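PDB 3DRF: oligopeptide-binding protein oppA from Lactococcus lactis, which captures oligopeptides outside the cell and delivers them to the OppABCDF ABC transporter for uptake. Local coordinates for residues Met178-Thr183 with Thr517-Ala522; Phe79-Gly84 with Phe190-Ala195. All coordinates share one frame; numbering follows the deposited sequence.

Contact 1: residues Met178-Thr183 with Thr517-Ala522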
ATOM      1  N   MET A 178      15.411  -2.622  18.924  1.00  6.61           N
ATOM      2  CA  MET A 178      15.010  -3.634  17.950  1.00  6.73           C
ATOM      3  C   MET A 178      13.494  -3.779  17.983  1.00  6.23           C
ATOM      4  O   MET A 178      12.863  -3.474  18.961  1.00  8.12           O
ATOM      5  CB  MET A 178      15.657  -4.979  18.278  1.00  6.96           C
ATOM      6  CG  MET A 178      17.172  -4.938  18.346  1.00  7.84           C
ATOM      7  SD  MET A 178      18.012  -4.270  16.836  1.00  8.05           S
ATOM      8  CE  MET A 178      17.994  -5.675  15.659  1.00  9.80           C
ATOM      9  N   LYS A 179      12.961  -4.225  16.863  1.00  5.83           N
ATOM     10  CA  LYS A 179      11.534  -4.502  16.728  1.00  5.61           C
ATOM     11  C   LYS A 179      11.363  -5.942  16.220  1.00  6.02           C
ATOM     12  O   LYS A 179      12.151  -6.382  15.439  1.00  5.76           O
ATOM     13  CB  LYS A 179      10.907  -3.466  15.762  1.00  5.81           C
ATOM     14  CG  LYS A 179      11.237  -1.945  16.094  1.00  6.61           C
ATOM     15  CD  LYS A 179      10.433  -1.483  17.309  1.00  7.58           C
ATOM     16  CE  LYS A 179      10.924  -0.088  17.717  1.00  7.30           C
ATOM     17  NZ  LYS A 179      10.121   0.353  18.880  1.00  9.34           N
ATOM     18  N   PRO A 180      10.339  -6.642  16.690  1.00  5.96           N
ATOM     19  CA  PRO A 180      10.219  -8.093  16.403  1.00  6.32           C
ATOM     20  C   PRO A 180      10.058  -8.399  14.899  1.00  6.49           C
ATOM     21  O   PRO A 180      10.475  -9.406  14.429  1.00  7.51           O
ATOM     22  CB  PRO A 180       8.972  -8.511  17.240  1.00  7.10           C
ATOM     23  CG  PRO A 180       8.235  -7.235  17.506  1.00  8.14           C
ATOM     24  CD  PRO A 180       9.301  -6.189  17.651  1.00  6.24           C
ATOM     25  N   GLY A 181       9.512  -7.468  14.154  1.00  6.19           N
ATOM     26  CA  GLY A 181       9.378  -7.655  12.711  1.00  6.39           C
ATOM     27  C   GLY A 181      10.643  -7.471  11.839  1.00  5.96           C
ATOM     28  O   GLY A 181      10.572  -7.662  10.658  1.00  6.55           O
ATOM     29  N   MET A 182      11.752  -7.045  12.440  1.00  6.29           N
ATOM     30  CA  MET A 182      12.985  -6.720  11.689  1.00  6.53           C
ATOM     31  C   MET A 182      13.609  -7.876  10.910  1.00  6.71           C
ATOM     32  O   MET A 182      14.392  -7.662  10.066  1.00  8.00           O
ATOM     33  CB  MET A 182      14.021  -6.092  12.621  1.00  6.06           C
ATOM     34  CG  MET A 182      13.717  -4.603  12.905  1.00  6.12           C
ATOM     35  SD  MET A 182      14.973  -4.047  14.102  1.00  6.73           S
ATOM     36  CE  MET A 182      14.619  -2.253  14.188  1.00  6.67           C
ATOM     37  N   THR A 183      13.218  -9.083  11.277  1.00  7.17           N
ATOM     38  CA  THR A 183      13.651 -10.290  10.548  1.00  7.98           C
ATOM     39  C   THR A 183      12.900 -10.494   9.204  1.00  7.24           C
ATOM     40  O   THR A 183      13.295 -11.330   8.443  1.00  7.20           O
ATOM     41  CB  THR A 183      13.446 -11.549  11.404  1.00  9.22           C
ATOM     42  OG1 THR A 183      12.090 -11.558  11.827  1.00 10.26           O
ATOM     43  CG2 THR A 183      14.400 -11.556  12.628  1.00 11.21           C
ATOM     44  N   THR A 517       3.752 -15.018  21.904  1.00  6.65           N
ATOM     45  CA  THR A 517       2.505 -15.105  22.676  1.00  6.79           C
ATOM     46  C   THR A 517       1.983 -13.683  22.999  1.00  6.37           C
ATOM     47  O   THR A 517       0.838 -13.406  22.850  1.00  6.59           O
ATOM     48  CB  THR A 517       2.737 -15.832  24.003  1.00  6.86           C
ATOM     49  OG1 THR A 517       3.411 -17.072  23.720  1.00  8.31           O
ATOM     50  CG2 THR A 517       1.382 -16.075  24.703  1.00  8.02           C
ATOM     51  N   TYR A 518       2.890 -12.840  23.474  1.00  5.84           N
ATOM     52  CA  TYR A 518       2.573 -11.446  23.821  1.00  6.29           C
ATOM     53  C   TYR A 518       2.183 -10.649  22.545  1.00  6.09           C
ATOM     54  O   TYR A 518       1.243  -9.983  22.554  1.00  6.17           O
ATOM     55  CB  TYR A 518       3.801 -10.855  24.568  1.00  6.09           C
ATOM     56  CG  TYR A 518       3.525  -9.431  25.058  1.00  6.50           C
ATOM     57  CD1 TYR A 518       3.233  -9.189  26.397  1.00  7.96           C
ATOM     58  CD2 TYR A 518       3.522  -8.329  24.168  1.00  6.60           C
ATOM     59  CE1 TYR A 518       2.976  -7.900  26.835  1.00  7.33           C
ATOM     60  CE2 TYR A 518       3.251  -7.048  24.638  1.00  6.30           C
ATOM     61  CZ  TYR A 518       2.972  -6.845  25.945  1.00  7.11           C
ATOM     62  OH  TYR A 518       2.693  -5.609  26.498  1.00  8.37           O
ATOM     63  N   ARG A 519       2.923 -10.850  21.462  1.00  5.69           N
ATOM     64  CA  ARG A 519       2.614 -10.154  20.214  1.00  5.74           C
ATOM     65  C   ARG A 519       1.281 -10.595  19.629  1.00  6.02           C
ATOM     66  O   ARG A 519       0.562  -9.760  19.192  1.00  6.48           O
ATOM     67  CB  ARG A 519       3.775 -10.338  19.232  1.00  6.04           C
ATOM     68  CG  ARG A 519       3.691  -9.255  18.162  1.00  5.62           C
ATOM     69  CD  ARG A 519       4.896  -9.384  17.180  1.00  5.47           C
ATOM     70  NE  ARG A 519       4.940  -8.154  16.319  1.00  5.82           N
ATOM     71  CZ  ARG A 519       5.160  -8.144  15.015  1.00  5.46           C
ATOM     72  NH1 ARG A 519       5.413  -9.236  14.352  1.00  7.29           N
ATOM     73  NH2 ARG A 519       5.148  -6.977  14.406  1.00  6.15           N
ATOM     74  N   LYS A 520       0.943 -11.869  19.729  1.00  6.08           N
ATOM     75  CA  LYS A 520      -0.384 -12.307  19.283  1.00  7.10           C
ATOM     76  C   LYS A 520      -1.515 -11.613  20.055  1.00  6.78           C
ATOM     77  O   LYS A 520      -2.422 -11.142  19.465  1.00  6.67           O
ATOM     78  CB  LYS A 520      -0.507 -13.835  19.441  1.00  8.22           C
ATOM     79  CG  LYS A 520      -1.808 -14.425  18.833  1.00 11.80           C
ATOM     80  CD  LYS A 520      -1.857 -15.964  19.156  1.00 16.93           C
ATOM     81  CE  LYS A 520      -3.071 -16.703  18.488  1.00 20.62           C
ATOM     82  NZ  LYS A 520      -2.682 -17.120  17.157  1.00 23.50           N
ATOM     83  N   ALA A 521      -1.410 -11.556  21.373  1.00  6.47           N
ATOM     84  CA  ALA A 521      -2.415 -10.849  22.194  1.00  6.69           C
ATOM     85  C   ALA A 521      -2.467  -9.344  21.893  1.00  6.76           C
ATOM     86  O   ALA A 521      -3.530  -8.785  21.904  1.00  7.50           O
ATOM     87  CB  ALA A 521      -2.175 -11.127  23.710  1.00  7.40           C
ATOM     88  N   ALA A 522      -1.318  -8.748  21.623  1.00  6.33           N
ATOM     89  CA  ALA A 522      -1.300  -7.353  21.219  1.00  6.16           C
ATOM     90  C   ALA A 522      -1.996  -7.145  19.874  1.00  5.97           C
ATOM     91  O   ALA A 522      -2.741  -6.249  19.739  1.00  6.66           O
ATOM     92  CB  ALA A 522       0.150  -6.903  21.178  1.00  6.70           C
TER
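A loop following strand 170-174 meets helix 516-533 here, and between these two segments the contact is made by Pro-180, with Gly-181 beside it, over one face of the Arg-519 guanidinium. Pro-180 comes in with its ring rim: CG sits 3.6 Å from Arg-519 NE and 4.0 Å from Arg-519 CD, while CB lies above the guanidinium plane but offset toward its rim. Gly-181 adds its backbone N, 4.4 Å from Arg-519 NH2, over that same face and again off-centre. The two segments thus touch by van der Waals packing, burying 104 Å² in all. Arg-519 reaches the loop because its CG stands anti to the backbone N (chi1 -161°) and the chain runs extended to NE, bringing the flat group well clear of the helix backbone. Its rotation is fixed from the other partners: NE gives a hydrogen bond to Ile-508 O, and NH1 and NH2 form salt bridges with Glu-478 and Asp-509, so the buried guanidinium is probably well compensated, its three nitrogens all bonded. The turn that holds Pro-180 and Gly-181 is closed by a bond of 3.1 Å from Met-182 N to Lys-179 O. The contact joins a loop of the N-terminal half to a helix of the C-terminal half, consistent with the two lobes meeting in the closed Venus fly-trap form of this peptide-binding protein.

Contact 2: residues Phe79-Gly84 with Phe190-Ala195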
ATOM      1  N   PHE A  79       8.593 -14.554   4.010  1.00  8.77           N
ATOM      2  CA  PHE A  79       9.033 -13.113   3.918  1.00  8.41           C
ATOM      3  C   PHE A  79      10.240 -12.823   4.843  1.00  8.27           C
ATOM      4  O   PHE A  79      10.602 -11.680   5.048  1.00  8.68           O
ATOM      5  CB  PHE A  79       7.855 -12.104   4.151  1.00  8.66           C
ATOM      6  CG  PHE A  79       6.646 -12.398   3.290  1.00  9.50           C
ATOM      7  CD1 PHE A  79       6.752 -12.320   1.924  1.00 10.92           C
ATOM      8  CD2 PHE A  79       5.485 -12.802   3.831  1.00 10.24           C
ATOM      9  CE1 PHE A  79       5.649 -12.630   1.094  1.00 11.34           C
ATOM     10  CE2 PHE A  79       4.385 -13.077   3.005  1.00 11.88           C
ATOM     11  CZ  PHE A  79       4.504 -13.007   1.651  1.00 12.03           C
ATOM     12  N   LYS A  80      10.814 -13.821   5.395  1.00  8.76           N
ATOM     13  CA  LYS A  80      11.983 -13.677   6.237  1.00  9.33           C
ATOM     14  C   LYS A  80      13.222 -13.420   5.375  1.00  9.02           C
ATOM     15  O   LYS A  80      13.408 -14.083   4.379  1.00  9.52           O
ATOM     16  CB  LYS A  80      12.183 -14.985   7.049  1.00 10.65           C
ATOM     17  CG  LYS A  80      13.275 -14.909   8.059  1.00 15.82           C
ATOM     18  CD  LYS A  80      13.854 -16.272   8.560  1.00 20.96           C
ATOM     19  CE  LYS A  80      12.879 -17.276   9.105  1.00 23.79           C
ATOM     20  NZ  LYS A  80      13.500 -18.507   9.699  1.00 25.62           N
ATOM     21  N   PHE A  81      14.039 -12.450   5.698  1.00  8.57           N
ATOM     22  CA  PHE A  81      15.255 -12.160   4.901  1.00  8.47           C
ATOM     23  C   PHE A  81      16.183 -13.361   4.838  1.00  9.17           C
ATOM     24  O   PHE A  81      16.389 -14.034   5.812  1.00 10.77           O
ATOM     25  CB  PHE A  81      16.079 -10.998   5.513  1.00  8.32           C
ATOM     26  CG  PHE A  81      15.348  -9.661   5.546  1.00  7.58           C
ATOM     27  CD1 PHE A  81      14.993  -9.023   4.378  1.00  7.51           C
ATOM     28  CD2 PHE A  81      15.038  -9.056   6.742  1.00  7.55           C
ATOM     29  CE1 PHE A  81      14.361  -7.796   4.390  1.00  8.13           C
ATOM     30  CE2 PHE A  81      14.380  -7.832   6.783  1.00  8.31           C
ATOM     31  CZ  PHE A  81      14.051  -7.204   5.630  1.00  7.59           C
ATOM     32  N   ILE A  82      16.728 -13.569   3.653  1.00  8.78           N
ATOM     33  CA  ILE A  82      17.785 -14.524   3.421  1.00  9.45           C
ATOM     34  C   ILE A  82      18.951 -13.784   2.762  1.00  9.08           C
ATOM     35  O   ILE A  82      18.864 -12.681   2.367  1.00  8.69           O
ATOM     36  CB  ILE A  82      17.287 -15.719   2.582  1.00  9.82           C
ATOM     37  CG1 ILE A  82      16.830 -15.297   1.181  1.00 10.17           C
ATOM     38  CG2 ILE A  82      16.164 -16.508   3.412  1.00 11.52           C
ATOM     39  CD1 ILE A  82      16.541 -16.508   0.243  1.00 12.06           C
ATOM     40  N   LYS A  83      20.069 -14.475   2.703  1.00  9.01           N
ATOM     41  CA  LYS A  83      21.259 -13.976   2.004  1.00  9.67           C
ATOM     42  C   LYS A  83      21.142 -14.217   0.500  1.00  9.37           C
ATOM     43  O   LYS A  83      20.445 -15.088   0.108  1.00 10.81           O
ATOM     44  CB  LYS A  83      22.484 -14.709   2.555  1.00 10.47           C
ATOM     45  CG  LYS A  83      22.869 -14.388   4.025  1.00 14.64           C
ATOM     46  CD  LYS A  83      24.342 -14.860   4.321  1.00 19.11           C
ATOM     47  CE  LYS A  83      24.884 -14.436   5.722  1.00 22.61           C
ATOM     48  NZ  LYS A  83      26.415 -14.363   5.738  1.00 25.23           N
ATOM     49  N   GLY A  84      21.840 -13.418  -0.293  1.00  8.66           N
ATOM     50  CA  GLY A  84      21.994 -13.726  -1.695  1.00  9.04           C
ATOM     51  C   GLY A  84      21.360 -12.779  -2.684  1.00  9.01           C
ATOM     52  O   GLY A  84      21.577 -12.892  -3.831  1.00  9.86           O
ATOM     53  N   PHE A 190      13.589  -0.337   8.954  1.00  5.68           N
ATOM     54  CA  PHE A 190      14.708   0.027   8.058  1.00  5.88           C
ATOM     55  C   PHE A 190      14.208  -0.210   6.647  1.00  5.92           C
ATOM     56  O   PHE A 190      13.390  -1.032   6.394  1.00  6.41           O
ATOM     57  CB  PHE A 190      16.033  -0.678   8.379  1.00  6.35           C
ATOM     58  CG  PHE A 190      15.998  -2.190   8.250  1.00  5.81           C
ATOM     59  CD1 PHE A 190      16.301  -2.820   7.033  1.00  7.10           C
ATOM     60  CD2 PHE A 190      15.688  -2.993   9.372  1.00  6.84           C
ATOM     61  CE1 PHE A 190      16.285  -4.230   6.944  1.00  8.06           C
ATOM     62  CE2 PHE A 190      15.669  -4.368   9.261  1.00  7.10           C
ATOM     63  CZ  PHE A 190      15.977  -4.996   8.095  1.00  7.41           C
ATOM     64  N   LEU A 191      14.710   0.603   5.749  1.00  5.54           N
ATOM     65  CA  LEU A 191      14.258   0.609   4.345  1.00  5.19           C
ATOM     66  C   LEU A 191      15.072  -0.394   3.522  1.00  5.13           C
ATOM     67  O   LEU A 191      16.104  -0.856   3.932  1.00  5.98           O
ATOM     68  CB  LEU A 191      14.342   2.058   3.747  1.00  5.23           C
ATOM     69  CG  LEU A 191      13.517   3.126   4.539  1.00  5.37           C
ATOM     70  CD1 LEU A 191      13.737   4.557   3.989  1.00  7.37           C
ATOM     71  CD2 LEU A 191      11.974   2.736   4.551  1.00  7.45           C
ATOM     72  N   GLU A 192      14.581  -0.652   2.316  1.00  5.13           N
ATOM     73  CA  GLU A 192      15.083  -1.800   1.543  1.00  5.66           C
ATOM     74  C   GLU A 192      15.384  -1.480   0.111  1.00  5.78           C
ATOM     75  O   GLU A 192      15.514  -2.367  -0.674  1.00  6.72           O
ATOM     76  CB  GLU A 192      14.054  -2.977   1.611  1.00  5.84           C
ATOM     77  CG  GLU A 192      13.637  -3.375   3.058  1.00  6.32           C
ATOM     78  CD  GLU A 192      12.690  -4.556   3.108  1.00  6.93           C
ATOM     79  OE1 GLU A 192      12.766  -5.455   2.279  1.00  7.58           O
ATOM     80  OE2 GLU A 192      11.904  -4.557   4.010  1.00  7.44           O
ATOM     81  N   THR A 193      15.484  -0.195  -0.222  1.00  5.38           N
ATOM     82  CA  THR A 193      15.788   0.242  -1.598  1.00  5.61           C
ATOM     83  C   THR A 193      16.958   1.224  -1.600  1.00  5.73           C
ATOM     84  O   THR A 193      17.280   1.776  -0.608  1.00  5.71           O
ATOM     85  CB  THR A 193      14.536   0.922  -2.249  1.00  5.73           C
ATOM     86  OG1 THR A 193      14.174   2.088  -1.488  1.00  6.21           O
ATOM     87  CG2 THR A 193      13.321  -0.040  -2.271  1.00  6.38           C
ATOM     88  N   VAL A 194      17.542   1.375  -2.784  1.00  5.79           N
ATOM     89  CA  VAL A 194      18.580   2.386  -3.081  1.00  6.04           C
ATOM     90  C   VAL A 194      18.070   3.413  -4.108  1.00  5.73           C
ATOM     91  O   VAL A 194      17.208   3.168  -4.856  1.00  5.93           O
ATOM     92  CB  VAL A 194      19.888   1.700  -3.640  1.00  6.38           C
ATOM     93  CG1 VAL A 194      20.674   1.044  -2.503  1.00  6.31           C
ATOM     94  CG2 VAL A 194      19.589   0.672  -4.756  1.00  6.15           C
ATOM     95  N   ALA A 195      18.660   4.581  -4.032  1.00  5.64           N
ATOM     96  CA  ALA A 195      18.402   5.692  -4.979  1.00  5.48           C
ATOM     97  C   ALA A 195      19.735   6.155  -5.527  1.00  5.49           C
ATOM     98  O   ALA A 195      20.697   6.216  -4.776  1.00  5.91           O
ATOM     99  CB  ALA A 195      17.676   6.854  -4.243  1.00  5.90           C
TER
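Phe-81 puts one corner of its ring against the end of the Phe-190 ring, its CE2 lying 3.5 Å from Phe-190 CZ. The two side chains arrive from opposite directions, and their rings meet obliquely, with centroids 5.6 Å apart and planes inclined at 33°. Next to this apolar touch the carboxylate of Glu-192 comes up to the edge of the Phe-81 ring. OE1 lies close to the ring plane, 3.5 Å from Phe-81 CE1, and OE2 is 3.8 Å from Phe-81 CZ; the carboxylate is turned 70° against the ring. That places negative charge beside the slightly positive ring hydrogens, probably a mildly favourable meeting. Glu-192 holds this position through its own bonds, OE1 to Ser-185 OG and OE2 to Gly-186 N. Phe-190 has its CG between the backbone N and the carbonyl carbon (chi1 62°), a setting that carries the ring over to Phe-81. Val-89 of strand 87-92 touches both phenylalanines, and Phe-73 also meets the Phe-81 ring. With an alanine in its place, the Phe-190 ring end would probably lose its cover and the Glu-192 carboxylate its aromatic edge, opening a gap between the two segments. The contact packs the 190-195 loop against strand 81-82 of the two-stranded sheet it forms with 74-75, beside strand 87-92, within the family 5 solute-binding fold.

Contacts 1 and 2 lie with their centres about 19 Å apart, and their segments alternate along the chain: 79-84, 178-183, 190-195, then 517-522. The long loop between strand 170-174 and helix 197-200 supplies a segment to each. The two also touch directly: Thr-183 O lies 3.1 Å from Phe-81 N, a probable hydrogen bond, and Met-182 O packs 3.3 Å from Phe-81 CE2. Contact 2 thus ties this loop to strand 81-82 within the early part of the chain. Contact 1 alone carries it across to helix 516-533, far along the chain, and this early-to-late link is consistent with the closed conformation.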